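Local coordinates for hypothetical protein UNP Q5LQD5_SILPO (Silicibacter pomeroyi, PDB 2IMH) that is of unknown function but belongs to the DUF1028 family and has a layered fold of stacked antiparallel sheets and helices, probably related to Ntn hydrolases, at residues S42-W53 / D78-A88; L26-L37 / S165-P173. All coordinates share one frame; numbering follows the deposited sequence.

Contact 1: residues S42-W53 / D78-A88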
loop_
_atom_site.group_PDB
_atom_site.type_symbol
_atom_site.label_atom_id
_atom_site.label_comp_id
_atom_site.label_asym_id
_atom_site.label_seq_id
_atom_site.Cartn_x
_atom_site.Cartn_y
_atom_site.Cartn_z
ATOM N N SER A 42 4.364 5.144 -1.349
ATOM C CA SER A 42 5.629 4.555 -0.918
ATOM C C SER A 42 5.411 3.384 0.036
ATOM O O SER A 42 4.411 3.334 0.753
ATOM C CB SER A 42 6.530 5.602 -0.260
ATOM O OG SER A 42 5.961 6.111 0.926
ATOM N N ALA A 43 6.362 2.448 0.020
ATOM C CA ALA A 43 6.351 1.312 0.943
ATOM C C ALA A 43 7.735 1.291 1.548
ATOM O O ALA A 43 8.701 1.039 0.831
ATOM C CB ALA A 43 6.078 -0.006 0.175
ATOM N N SER A 44 7.838 1.585 2.843
ATOM C CA SER A 44 9.151 1.636 3.493
ATOM C C SER A 44 9.208 0.508 4.516
ATOM O O SER A 44 8.391 0.460 5.436
ATOM C CB SER A 44 9.367 3.007 4.137
ATOM O OG SER A 44 10.611 3.071 4.841
ATOM N N GLN A 45 10.167 -0.403 4.347
ATOM C CA GLN A 45 10.146 -1.659 5.106
ATOM C C GLN A 45 11.573 -2.170 5.302
ATOM O O GLN A 45 12.538 -1.385 5.214
ATOM C CB GLN A 45 9.266 -2.698 4.379
ATOM C CG GLN A 45 9.685 -2.964 2.941
ATOM C CD GLN A 45 8.554 -3.520 2.072
ATOM O OE1 GLN A 45 7.429 -3.022 2.121
ATOM N NE2 GLN A 45 8.860 -4.548 1.263
ATOM N N GLY A 46 11.696 -3.470 5.554
ATOM C CA GLY A 46 13.019 -4.096 5.731
ATOM C C GLY A 46 13.349 -4.379 7.185
ATOM O O GLY A 46 12.491 -4.253 8.073
ATOM N N ALA A 47 14.606 -4.753 7.431
ATOM C CA ALA A 47 15.021 -5.249 8.740
ATOM C C ALA A 47 14.923 -4.191 9.820
ATOM O O ALA A 47 14.493 -4.486 10.955
ATOM C CB ALA A 47 16.443 -5.823 8.660
ATOM N N ALA A 48 15.324 -2.968 9.455
ATOM C CA ALA A 48 15.281 -1.815 10.334
ATOM C C ALA A 48 14.631 -0.692 9.521
ATOM O O ALA A 48 15.318 0.172 8.961
ATOM C CB ALA A 48 16.685 -1.429 10.768
ATOM N N PRO A 49 13.295 -0.708 9.454
ATOM C CA PRO A 49 12.578 0.220 8.569
ATOM C C PRO A 49 12.712 1.679 9.014
ATOM O O PRO A 49 12.734 1.969 10.213
ATOM C CB PRO A 49 11.122 -0.244 8.690
ATOM C CG PRO A 49 11.039 -0.883 10.052
ATOM C CD PRO A 49 12.373 -1.593 10.188
ATOM N N SER A 50 12.798 2.584 8.040
ATOM C CA SER A 50 12.878 4.003 8.305
ATOM C C SER A 50 11.560 4.680 7.961
ATOM O O SER A 50 11.202 4.767 6.775
ATOM C CB SER A 50 13.975 4.643 7.447
ATOM O OG SER A 50 13.946 6.068 7.524
ATOM N N THR A 51 10.856 5.177 8.972
ATOM C CA THR A 51 9.663 5.992 8.695
ATOM C C THR A 51 10.040 7.216 7.848
ATOM O O THR A 51 9.291 7.639 6.964
ATOM C CB THR A 51 8.980 6.452 9.987
ATOM O OG1 THR A 51 9.926 7.150 10.801
ATOM C CG2 THR A 51 8.441 5.244 10.757
ATOM N N PHE A 52 11.228 7.764 8.087
ATOM C CA PHE A 52 11.707 8.907 7.308
ATOM C C PHE A 52 11.747 8.633 5.817
ATOM O O PHE A 52 11.298 9.465 5.013
ATOM C CB PHE A 52 13.062 9.347 7.841
ATOM C CG PHE A 52 13.033 9.575 9.325
ATOM C CD1 PHE A 52 12.455 10.729 9.842
ATOM C CD2 PHE A 52 13.489 8.587 10.202
ATOM C CE1 PHE A 52 12.387 10.937 11.226
ATOM C CE2 PHE A 52 13.411 8.779 11.591
ATOM C CZ PHE A 52 12.870 9.956 12.098
ATOM N N TRP A 53 12.285 7.477 5.442
ATOM C CA TRP A 53 12.384 7.130 4.035
ATOM C C TRP A 53 11.017 7.214 3.379
ATOM O O TRP A 53 10.889 7.708 2.264
ATOM C CB TRP A 53 12.883 5.711 3.915
ATOM C CG TRP A 53 14.384 5.573 3.964
ATOM C CD1 TRP A 53 15.292 6.482 4.425
ATOM C CD2 TRP A 53 15.118 4.416 3.590
ATOM N NE1 TRP A 53 16.575 5.968 4.313
ATOM C CE2 TRP A 53 16.489 4.696 3.808
ATOM C CE3 TRP A 53 14.753 3.163 3.073
ATOM C CZ2 TRP A 53 17.497 3.763 3.529
ATOM C CZ3 TRP A 53 15.759 2.238 2.784
ATOM C CH2 TRP A 53 17.120 2.555 3.009
ATOM N N ASP A 78 21.754 7.718 3.590
ATOM C CA ASP A 78 21.575 6.999 4.856
ATOM C C ASP A 78 22.637 5.925 4.991
ATOM O O ASP A 78 22.630 4.960 4.231
ATOM C CB ASP A 78 20.165 6.387 4.863
ATOM C CG ASP A 78 19.801 5.688 6.163
ATOM O OD1 ASP A 78 20.691 5.332 6.989
ATOM O OD2 ASP A 78 18.570 5.474 6.332
ATOM N N SER A 79 23.525 6.077 5.981
ATOM C CA SER A 79 24.607 5.109 6.194
ATOM C C SER A 79 24.119 3.723 6.597
ATOM O O SER A 79 24.860 2.738 6.462
ATOM C CB SER A 79 25.608 5.620 7.237
ATOM O OG SER A 79 24.985 5.778 8.504
ATOM N N GLY A 80 22.880 3.651 7.100
ATOM C CA GLY A 80 22.291 2.397 7.515
ATOM C C GLY A 80 21.435 1.756 6.451
ATOM O O GLY A 80 20.696 0.829 6.740
ATOM N N ARG A 81 21.543 2.246 5.217
ATOM C CA ARG A 81 20.672 1.800 4.121
ATOM C C ARG A 81 20.619 0.285 3.890
ATOM O O ARG A 81 19.595 -0.253 3.457
ATOM C CB ARG A 81 21.056 2.513 2.808
ATOM C CG ARG A 81 22.362 2.017 2.172
ATOM C CD ARG A 81 22.862 2.932 1.036
ATOM N NE ARG A 81 23.425 4.178 1.543
ATOM C CZ ARG A 81 24.667 4.326 2.003
ATOM N NH1 ARG A 81 25.516 3.306 2.018
ATOM N NH2 ARG A 81 25.061 5.508 2.454
ATOM N N ALA A 82 21.727 -0.414 4.156
ATOM C CA ALA A 82 21.774 -1.852 3.883
ATOM C C ALA A 82 20.716 -2.635 4.670
ATOM O O ALA A 82 20.351 -3.750 4.294
ATOM C CB ALA A 82 23.177 -2.401 4.188
ATOM N N TYR A 83 20.236 -2.047 5.767
ATOM C CA TYR A 83 19.282 -2.715 6.652
ATOM C C TYR A 83 17.821 -2.387 6.360
ATOM O O TYR A 83 16.938 -2.665 7.176
ATOM C CB TYR A 83 19.601 -2.395 8.103
ATOM C CG TYR A 83 20.856 -3.096 8.557
ATOM C CD1 TYR A 83 20.787 -4.301 9.252
ATOM C CD2 TYR A 83 22.110 -2.576 8.243
ATOM C CE1 TYR A 83 21.952 -4.965 9.651
ATOM C CE2 TYR A 83 23.274 -3.226 8.629
ATOM C CZ TYR A 83 23.186 -4.417 9.335
ATOM O OH TYR A 83 24.341 -5.069 9.728
ATOM N N ARG A 84 17.556 -1.811 5.192
ATOM C CA ARG A 84 16.164 -1.439 4.890
ATOM C C ARG A 84 15.853 -1.513 3.405
ATOM O O ARG A 84 16.734 -1.816 2.589
ATOM C CB ARG A 84 15.768 -0.087 5.517
ATOM C CG ARG A 84 16.939 0.769 6.042
ATOM C CD ARG A 84 16.465 2.098 6.617
ATOM N NE ARG A 84 17.578 2.860 7.196
ATOM C CZ ARG A 84 18.127 2.594 8.383
ATOM N NH1 ARG A 84 17.660 1.599 9.141
ATOM N NH2 ARG A 84 19.136 3.330 8.815
ATOM N N GLN A 85 14.590 -1.260 3.066
ATOM C CA GLN A 85 14.075 -1.541 1.743
ATOM C C GLN A 85 12.993 -0.492 1.458
ATOM O O GLN A 85 12.220 -0.157 2.350
ATOM C CB GLN A 85 13.466 -2.944 1.717
ATOM C CG GLN A 85 12.876 -3.347 0.376
ATOM C CD GLN A 85 12.420 -4.795 0.345
ATOM O OE1 GLN A 85 11.741 -5.271 1.254
ATOM N NE2 GLN A 85 12.781 -5.500 -0.728
ATOM N N LEU A 86 12.976 0.032 0.240
ATOM C CA LEU A 86 12.088 1.139 -0.106
ATOM C C LEU A 86 11.548 0.990 -1.518
ATOM O O LEU A 86 12.282 0.639 -2.445
ATOM C CB LEU A 86 12.852 2.475 -0.001
ATOM C CG LEU A 86 12.033 3.751 -0.280
ATOM C CD1 LEU A 86 10.923 3.906 0.766
ATOM C CD2 LEU A 86 12.928 4.996 -0.313
ATOM N N ALA A 87 10.258 1.254 -1.679
ATOM C CA ALA A 87 9.654 1.224 -2.999
ATOM C C ALA A 87 8.797 2.468 -3.116
ATOM O O ALA A 87 8.211 2.935 -2.127
ATOM C CB ALA A 87 8.797 -0.008 -3.168
ATOM N N ALA A 88 8.745 3.034 -4.307
ATOM C CA ALA A 88 7.982 4.266 -4.499
ATOM C C ALA A 88 7.406 4.271 -5.886
ATOM O O ALA A 88 8.044 3.791 -6.826
ATOM C CB ALA A 88 8.870 5.494 -4.321
#

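Contact 2: residues L26-L37 / S165-P173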
loop_
_atom_site.group_PDB
_atom_site.type_symbol
_atom_site.label_atom_id
_atom_site.label_comp_id
_atom_site.label_asym_id
_atom_site.label_seq_id
_atom_site.Cartn_x
_atom_site.Cartn_y
_atom_site.Cartn_z
ATOM N N LEU A 26 3.742 -6.830 13.828
ATOM C CA LEU A 26 2.603 -5.942 14.145
ATOM C C LEU A 26 2.557 -4.707 13.261
ATOM O O LEU A 26 3.584 -4.251 12.770
ATOM C CB LEU A 26 2.694 -5.479 15.598
ATOM C CG LEU A 26 2.898 -6.558 16.656
ATOM C CD1 LEU A 26 2.920 -5.899 18.030
ATOM C CD2 LEU A 26 1.822 -7.673 16.586
ATOM N N CYS A 27 1.357 -4.147 13.097
ATOM C CA CYS A 27 1.228 -2.770 12.651
ATOM C C CYS A 27 1.854 -2.485 11.284
ATOM O O CYS A 27 2.345 -1.378 11.054
ATOM C CB CYS A 27 1.834 -1.816 13.696
ATOM S SG CYS A 27 1.074 -1.921 15.348
ATOM N N VAL A 28 1.831 -3.457 10.369
ATOM C CA VAL A 28 2.366 -3.192 9.024
ATOM C C VAL A 28 1.846 -1.893 8.389
ATOM O O VAL A 28 2.602 -1.156 7.763
ATOM C CB VAL A 28 2.157 -4.378 8.045
ATOM C CG1 VAL A 28 0.656 -4.664 7.830
ATOM C CG2 VAL A 28 2.886 -4.114 6.714
ATOM N N GLY A 29 0.551 -1.604 8.529
ATOM C CA GLY A 29 0.015 -0.366 7.922
ATOM C C GLY A 29 0.716 0.886 8.444
ATOM O O GLY A 29 0.984 1.815 7.685
ATOM N N GLY A 30 1.009 0.902 9.740
ATOM C CA GLY A 30 1.671 2.020 10.389
ATOM C C GLY A 30 3.114 2.174 9.960
ATOM O O GLY A 30 3.604 3.294 9.773
ATOM N N TRP A 31 3.794 1.048 9.774
ATOM C CA TRP A 31 5.217 1.080 9.440
ATOM C C TRP A 31 5.434 1.419 7.981
ATOM O O TRP A 31 6.291 2.250 7.640
ATOM C CB TRP A 31 5.889 -0.260 9.757
ATOM C CG TRP A 31 6.143 -0.461 11.240
ATOM C CD1 TRP A 31 5.505 -1.338 12.074
ATOM C CD2 TRP A 31 7.109 0.227 12.041
ATOM N NE1 TRP A 31 6.019 -1.231 13.364
ATOM C CE2 TRP A 31 6.998 -0.274 13.363
ATOM C CE3 TRP A 31 8.073 1.213 11.769
ATOM C CZ2 TRP A 31 7.809 0.188 14.423
ATOM C CZ3 TRP A 31 8.874 1.684 12.827
ATOM C CH2 TRP A 31 8.735 1.170 14.135
ATOM N N VAL A 32 4.657 0.771 7.116
ATOM C CA VAL A 32 5.076 0.591 5.727
ATOM C C VAL A 32 4.422 1.526 4.717
ATOM O O VAL A 32 5.110 2.078 3.844
ATOM C CB VAL A 32 4.853 -0.859 5.270
ATOM C CG1 VAL A 32 5.145 -0.991 3.791
ATOM C CG2 VAL A 32 5.753 -1.801 6.070
ATOM N N LEU A 33 3.108 1.719 4.841
ATOM C CA LEU A 33 2.370 2.293 3.718
ATOM C C LEU A 33 2.093 3.765 3.909
ATOM O O LEU A 33 1.524 4.149 4.919
ATOM C CB LEU A 33 1.049 1.550 3.504
ATOM C CG LEU A 33 1.102 0.101 3.004
ATOM C CD1 LEU A 33 -0.320 -0.498 3.056
ATOM C CD2 LEU A 33 1.703 -0.015 1.583
ATOM N N ARG A 34 2.498 4.566 2.915
ATOM C CA ARG A 34 2.204 6.007 2.870
ATOM C C ARG A 34 1.840 6.436 1.454
ATOM O O ARG A 34 2.222 5.782 0.486
ATOM C CB ARG A 34 3.396 6.830 3.360
ATOM C CG ARG A 34 3.691 6.678 4.829
ATOM C CD ARG A 34 5.079 7.175 5.177
ATOM N NE ARG A 34 5.367 6.747 6.540
ATOM C CZ ARG A 34 5.823 5.540 6.871
ATOM N NH1 ARG A 34 6.136 4.641 5.925
ATOM N NH2 ARG A 34 6.011 5.258 8.164
ATOM N N GLY A 35 1.139 7.561 1.339
ATOM C CA GLY A 35 0.720 8.038 0.038
ATOM C C GLY A 35 0.167 9.441 0.078
ATOM O O GLY A 35 -0.222 9.938 1.135
ATOM N N ASP A 36 0.181 10.091 -1.079
ATOM C CA ASP A 36 -0.371 11.441 -1.196
ATOM C C ASP A 36 -0.734 11.671 -2.652
ATOM O O ASP A 36 0.067 11.397 -3.561
ATOM C CB ASP A 36 0.652 12.484 -0.723
ATOM C CG ASP A 36 0.031 13.853 -0.475
ATOM O OD1 ASP A 36 -0.857 14.281 -1.248
ATOM O OD2 ASP A 36 0.454 14.514 0.509
ATOM N N LEU A 37 -1.967 12.124 -2.877
ATOM C CA LEU A 37 -2.453 12.381 -4.220
ATOM C C LEU A 37 -1.661 13.465 -4.949
ATOM O O LEU A 37 -1.794 13.612 -6.178
ATOM C CB LEU A 37 -3.945 12.716 -4.197
ATOM C CG LEU A 37 -4.865 11.561 -3.815
ATOM C CD1 LEU A 37 -6.237 12.129 -3.493
ATOM C CD2 LEU A 37 -4.957 10.547 -4.961
ATOM N N SER A 165 -0.065 -9.183 10.691
ATOM C CA SER A 165 -0.750 -7.911 10.351
ATOM C C SER A 165 -0.886 -7.707 8.848
ATOM O O SER A 165 -0.100 -8.240 8.051
ATOM C CB SER A 165 -0.055 -6.720 11.012
ATOM O OG SER A 165 1.243 -6.474 10.452
ATOM N N ALA A 166 -1.891 -6.940 8.457
ATOM C CA ALA A 166 -2.131 -6.635 7.051
ATOM C C ALA A 166 -2.765 -5.258 6.984
ATOM O O ALA A 166 -3.397 -4.809 7.950
ATOM C CB ALA A 166 -3.070 -7.678 6.417
ATOM N N ALA A 167 -2.579 -4.575 5.853
ATOM C CA ALA A 167 -3.182 -3.265 5.662
ATOM C C ALA A 167 -3.369 -2.922 4.196
ATOM O O ALA A 167 -2.712 -3.497 3.311
ATOM C CB ALA A 167 -2.339 -2.196 6.318
HETATM N N MSE A 168 -4.231 -1.934 3.973
HETATM C CA MSE A 168 -4.441 -1.370 2.649
HETATM C C MSE A 168 -4.604 0.129 2.796
HETATM O O MSE A 168 -5.081 0.615 3.830
HETATM C CB MSE A 168 -5.695 -1.955 1.986
HETATM C CG MSE A 168 -5.823 -1.647 0.495
HETATM SE SE MSE A 168 -7.101 -2.827 -0.411
HETATM C CE MSE A 168 -6.130 -4.476 -0.076
ATOM N N LEU A 169 -4.191 0.853 1.762
ATOM C CA LEU A 169 -4.341 2.292 1.744
ATOM C C LEU A 169 -4.697 2.661 0.316
ATOM O O LEU A 169 -3.934 2.334 -0.606
ATOM C CB LEU A 169 -3.031 2.970 2.158
ATOM C CG LEU A 169 -3.036 4.500 2.062
ATOM C CD1 LEU A 169 -4.031 5.049 3.092
ATOM C CD2 LEU A 169 -1.639 5.115 2.259
ATOM N N VAL A 170 -5.830 3.335 0.130
ATOM C CA VAL A 170 -6.244 3.757 -1.213
ATOM C C VAL A 170 -6.724 5.196 -1.183
ATOM O O VAL A 170 -7.513 5.581 -0.312
ATOM C CB VAL A 170 -7.336 2.839 -1.816
ATOM C CG1 VAL A 170 -7.829 3.388 -3.194
ATOM C CG2 VAL A 170 -6.808 1.391 -1.953
ATOM N N LEU A 171 -6.245 5.977 -2.150
ATOM C CA LEU A 171 -6.517 7.418 -2.216
ATOM C C LEU A 171 -7.082 7.798 -3.571
ATOM O O LEU A 171 -6.654 7.285 -4.594
ATOM C CB LEU A 171 -5.224 8.214 -1.996
ATOM C CG LEU A 171 -4.367 7.869 -0.765
ATOM C CD1 LEU A 171 -3.118 8.747 -0.747
ATOM C CD2 LEU A 171 -5.192 8.055 0.514
ATOM N N HIS A 172 -8.026 8.730 -3.571
ATOM C CA HIS A 172 -8.609 9.247 -4.802
ATOM C C HIS A 172 -9.182 10.623 -4.471
ATOM O O HIS A 172 -9.725 10.803 -3.386
ATOM C CB HIS A 172 -9.739 8.349 -5.259
ATOM C CG HIS A 172 -10.341 8.777 -6.558
ATOM N ND1 HIS A 172 -11.343 9.722 -6.636
ATOM C CD2 HIS A 172 -10.044 8.434 -7.834
ATOM C CE1 HIS A 172 -11.653 9.927 -7.906
ATOM N NE2 HIS A 172 -10.886 9.149 -8.653
ATOM N N PRO A 173 -9.086 11.593 -5.397
ATOM C CA PRO A 173 -9.505 12.958 -5.038
ATOM C C PRO A 173 -10.992 13.134 -4.702
ATOM O O PRO A 173 -11.342 14.126 -4.063
ATOM C CB PRO A 173 -9.177 13.771 -6.295
ATOM C CG PRO A 173 -9.147 12.783 -7.399
ATOM C CD PRO A 173 -8.591 11.523 -6.783
HETATM O O HOH W 1 -1.646 -2.969 9.841
#

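Contact 1: residues S42-W53 / D78-A88
Ala43 with Ala87 and Gln45 with Gln85 form the hydrogen-bonded pairs of an antiparallel ladder whose segment axes run at 177°; Gln45 N reaches Gln85 O over 2.9 Å. Beyond the last bridged pair, Ala48 N makes a separate 2.8 Å bond to Tyr83 O.

Amide pairing follows on the face of these two glutamines. Gln45 NE2 donates to Gln85 OE1 at 3.0 Å; the acceptor lies in the donor's amide plane, yet the donor stands well above the acceptor's. Ser6 at Gln45 OE1 and Thr99 at Gln85 NE2 help fix both amides.

The charged group is Arg84. Its NE meets Asp78 OD2 at 2.9 Å and NH2 meets OD1 at 3.1 Å, a side-on salt bridge, while NH1 turns to Ala48 O at 2.7 Å, close to the guanidinium plane. With chi2 at 179° the chain runs extended and lays CD over the Trp53 face, 3.6 Å from the six-ring centroid, the guanidinium tilted 77° from the indole. Ser50 CB shares that face. A leucine in place of Arg84 would probably leave Asp78 without its cationic mate and Ala48 O without this donor.

Helices 51-62 and 67-76 pack on the Leu86 face and strand 4-11 on the Ala43 face, as in the sheet-on-sheet, helix-covered sandwich of Ntn-type folds.

Contact 2: residues L26-L37 / S165-P173
Leu37 presses CD1 against the backbone joining His172 to Pro173, 3.4 Å from His172 C, where Pro173 CD lies over the centre of one face of the His172 imidazole, 3.2 Å above its plane. Within segment 26-37, Leu26 O lies in the plane of the Trp31 ring, at its edge; the Arg34 guanidinium turns both NH1 and NH2 end-on to the backbone O of Trp31, from above its carbonyl plane.

Apolar contacts carry the middle and the C-terminal end of the contact. Leu37 CG lies anti to its carbonyl carbon (chi1 -68°), which directs CD2 to 3.8 Å from Leu171 CB. Leu171 CD1 rests on Gly35 C at 3.5 Å, and a beta carbon on this glycine would be tight against it. Ala167 CB sits only 3.4 Å from Gly29 CA, where a side chain would clash.

At the helix start Val28 N donates to Ser165 OG over 3.1 Å (156° at the hydrogen); that oxygen also bonds Ser25 O. A water between Gly29 N and Ala166 O adds a bridge.

Strands 33-36 and 165-172 run within 3° of parallel but 7.7 Å apart at their axes, facing each other from different sheets. Val28 and Leu37 also touch strand 16-23, helix 142-155 backs Met168 and Val170, and helix 51-62 meets Arg34.

Contact 1 is nested within the long chain loop that contact 2 closes, and their centres lie about 15 Å apart. Strands 33-36 and 40-45 join them as sheet neighbours: Ser42 N lies 2.9 Å from Arg34 O, and Ser44 N lies 2.9 Å from Val32 O, both probable hydrogen bonds. Val32 CG1 also packs on Gln45 OE1 at 3.5 Å. Contact 1 pairs two inner strands within one sheet, whereas contact 2 packs that sheet's outer strand on the other sheet. Contact 2 lies deeper, its centre about 5 Å from the chain centre against about 15 Å for contact 1. No ligand or established active site ties either to a function.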